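Local coordinates for protein KLLA0E08119p (Kluyveromyces lactis, PDB 3VA7) that probably carries out the biotin-dependent, ATP-driven carboxylation of urea to urea-1-carboxylate, with biotin carboxylase, carboxyltransferase and biotin-bearing regions in this chain, at residues Q383-S388 against W1054-I1059. Residues are numbered along the deposited sequence; the frame is centred on the assembly and turned at random.
Sequences QLTSVS and WDKLVI
L1057 meets the backbone and side chains of Q383 to T385 where a type I beta turn, D1055 to V1058, abuts a classic beta bulge formed by T385 and S386 opposite Y440. The pair illustrates how two catalytic regions of a multidomain enzyme can touch largely through a single leucine side chain: 383-388 belongs to the biotin carboxylase region, 1054-1059 to the carboxyltransferase region. No hydrogen bond crosses, and the buried surface is modest, 195 Å² summed over both sides.

The van der Waals contacts centre on the forked end of L1057. Its side chain leaves the backbone toward 383-388, with CG anti to the carbonyl carbon and beside the backbone N (chi1 -54°), and the two methyls then branch to different partners. L1057 CD1 lies 3.6 Å from L384 O. The same methyl meets the side chain of Q383, whose extended chain arrives from the opposite direction and brings Q383 CD within 3.8 Å of L1057 CD1. On the other branch, L1057 CD2 reaches T385 O at 3.6 Å, and the threonine side chain crosses the leucine nearly at a right angle. Were the leucine trimmed to an alanine, both methyls would go, which is likely to leave a gap beside the Q383 side chain and uncover L384 O and T385 O.

At the margin, K1056 adds a looser contact, K1056 CE lying 4.4 Å from T385 OG1, while its NZ is hydrogen-bonded to N612 O.

Polar interactions instead shape the turn that presents the leucine. V1058 N donates to D1055 O at 2.7 Å, closing it, and D1055 OD2 accepts from G1060 N as well as bonding H1062 NE2. A glycerol, probably from the crystallisation liquor, bonds L1057 N and D1055 OD1. I1059 N donates to D1055 OD1 at 2.9 Å, meeting it on the syn side, 18° out of the carboxylate plane.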
loop_
_atom_site.group_PDB
_atom_site.type_symbol
_atom_site.label_atom_id
_atom_site.label_comp_id
_atom_site.label_asym_id
_atom_site.label_seq_id
_atom_site.Cartn_x
_atom_site.Cartn_y
_atom_site.Cartn_z
ATOM N N GLN A 383 -5.698 -3.369 6.465
ATOM C CA GLN A 383 -4.414 -3.107 7.120
ATOM C C GLN A 383 -4.190 -1.647 7.473
ATOM O O GLN A 383 -4.297 -0.768 6.602
ATOM C CB GLN A 383 -3.235 -3.587 6.291
ATOM C CG GLN A 383 -2.035 -3.642 7.132
ATOM C CD GLN A 383 -0.831 -4.207 6.445
ATOM O OE1 GLN A 383 -0.001 -4.858 7.091
ATOM N NE2 GLN A 383 -0.687 -3.936 5.157
ATOM N N LEU A 384 -3.874 -1.395 8.742
ATOM C CA LEU A 384 -3.540 -0.065 9.168
ATOM C C LEU A 384 -2.150 0.277 8.641
ATOM O O LEU A 384 -1.221 -0.521 8.696
ATOM C CB LEU A 384 -3.634 0.106 10.687
ATOM C CG LEU A 384 -5.017 -0.163 11.261
ATOM C CD1 LEU A 384 -5.008 0.080 12.726
ATOM C CD2 LEU A 384 -6.139 0.633 10.576
ATOM N N THR A 385 -2.025 1.499 8.159
ATOM C CA THR A 385 -0.944 1.888 7.303
ATOM C C THR A 385 -0.100 2.937 8.005
ATOM O O THR A 385 1.083 3.186 7.678
ATOM C CB THR A 385 -1.586 2.394 5.973
ATOM O OG1 THR A 385 -1.168 1.544 4.890
ATOM C CG2 THR A 385 -1.390 3.901 5.711
ATOM N N SER A 386 -0.730 3.561 8.979
ATOM C CA SER A 386 -0.081 4.560 9.765
ATOM C C SER A 386 -0.995 4.736 10.982
ATOM O O SER A 386 -2.228 4.809 10.876
ATOM C CB SER A 386 0.122 5.849 8.934
ATOM O OG SER A 386 -0.004 7.012 9.757
ATOM N N VAL A 387 -0.399 4.763 12.151
ATOM C CA VAL A 387 -1.192 4.810 13.370
ATOM C C VAL A 387 -0.498 5.777 14.315
ATOM O O VAL A 387 0.584 5.516 14.785
ATOM C CB VAL A 387 -1.342 3.386 14.024
ATOM C CG1 VAL A 387 -2.078 3.486 15.314
ATOM C CG2 VAL A 387 -2.054 2.370 13.066
ATOM N N SER A 388 -1.103 6.926 14.542
ATOM C CA SER A 388 -0.565 7.839 15.540
ATOM C C SER A 388 -1.560 8.292 16.626
ATOM O O SER A 388 -2.711 8.674 16.328
ATOM C CB SER A 388 0.077 9.039 14.863
ATOM O OG SER A 388 1.056 9.581 15.745
ATOM N N TRP A 1054 10.981 -5.886 0.031
ATOM C CA TRP A 1054 10.430 -4.552 0.275
ATOM C C TRP A 1054 9.407 -4.596 1.382
ATOM O O TRP A 1054 8.435 -5.321 1.280
ATOM C CB TRP A 1054 9.759 -4.045 -0.975
ATOM C CG TRP A 1054 8.937 -2.795 -0.815
ATOM C CD1 TRP A 1054 7.576 -2.702 -0.546
ATOM C CD2 TRP A 1054 9.408 -1.437 -0.987
ATOM N NE1 TRP A 1054 7.191 -1.369 -0.549
ATOM C CE2 TRP A 1054 8.291 -0.580 -0.795
ATOM C CE3 TRP A 1054 10.677 -0.867 -1.263
ATOM C CZ2 TRP A 1054 8.404 0.815 -0.852
ATOM C CZ3 TRP A 1054 10.773 0.524 -1.354
ATOM C CH2 TRP A 1054 9.635 1.352 -1.146
ATOM N N ASP A 1055 9.595 -3.805 2.417
ATOM C CA ASP A 1055 8.767 -3.867 3.612
ATOM C C ASP A 1055 8.055 -2.505 3.657
ATOM O O ASP A 1055 8.491 -1.541 4.330
ATOM C CB ASP A 1055 9.704 -4.150 4.806
ATOM C CG ASP A 1055 9.039 -4.034 6.180
ATOM O OD1 ASP A 1055 7.806 -3.758 6.270
ATOM O OD2 ASP A 1055 9.778 -4.193 7.201
ATOM N N LYS A 1056 6.969 -2.397 2.899
ATOM C CA LYS A 1056 6.268 -1.096 2.727
ATOM C C LYS A 1056 6.123 -0.272 4.025
ATOM O O LYS A 1056 6.330 0.927 4.060
ATOM C CB LYS A 1056 4.878 -1.333 2.138
ATOM C CG LYS A 1056 4.147 -0.062 1.885
ATOM C CD LYS A 1056 2.828 -0.365 1.274
ATOM C CE LYS A 1056 1.749 -0.451 2.323
ATOM N NZ LYS A 1056 0.611 -1.191 1.749
ATOM N N LEU A 1057 5.724 -0.927 5.094
ATOM C CA LEU A 1057 5.493 -0.224 6.336
ATOM C C LEU A 1057 6.675 -0.399 7.311
ATOM O O LEU A 1057 6.553 -0.047 8.507
ATOM C CB LEU A 1057 4.225 -0.773 6.963
ATOM C CG LEU A 1057 2.964 -0.765 6.092
ATOM C CD1 LEU A 1057 1.735 -1.389 6.866
ATOM C CD2 LEU A 1057 2.688 0.624 5.688
ATOM N N VAL A 1058 7.791 -0.970 6.836
ATOM C CA VAL A 1058 8.956 -1.108 7.708
ATOM C C VAL A 1058 8.572 -1.767 9.054
ATOM O O VAL A 1058 9.001 -1.309 10.105
ATOM C CB VAL A 1058 9.648 0.271 7.993
ATOM C CG1 VAL A 1058 11.079 0.081 8.574
ATOM C CG2 VAL A 1058 9.766 1.092 6.725
ATOM N N ILE A 1059 7.751 -2.817 9.007
ATOM C CA ILE A 1059 7.352 -3.508 10.200
ATOM C C ILE A 1059 8.079 -4.866 10.329
ATOM O O ILE A 1059 7.854 -5.640 11.266
ATOM C CB ILE A 1059 5.794 -3.757 10.217
ATOM C CG1 ILE A 1059 5.284 -4.327 8.891
ATOM C CG2 ILE A 1059 4.947 -2.506 10.587
ATOM C CD1 ILE A 1059 4.022 -5.162 9.089
#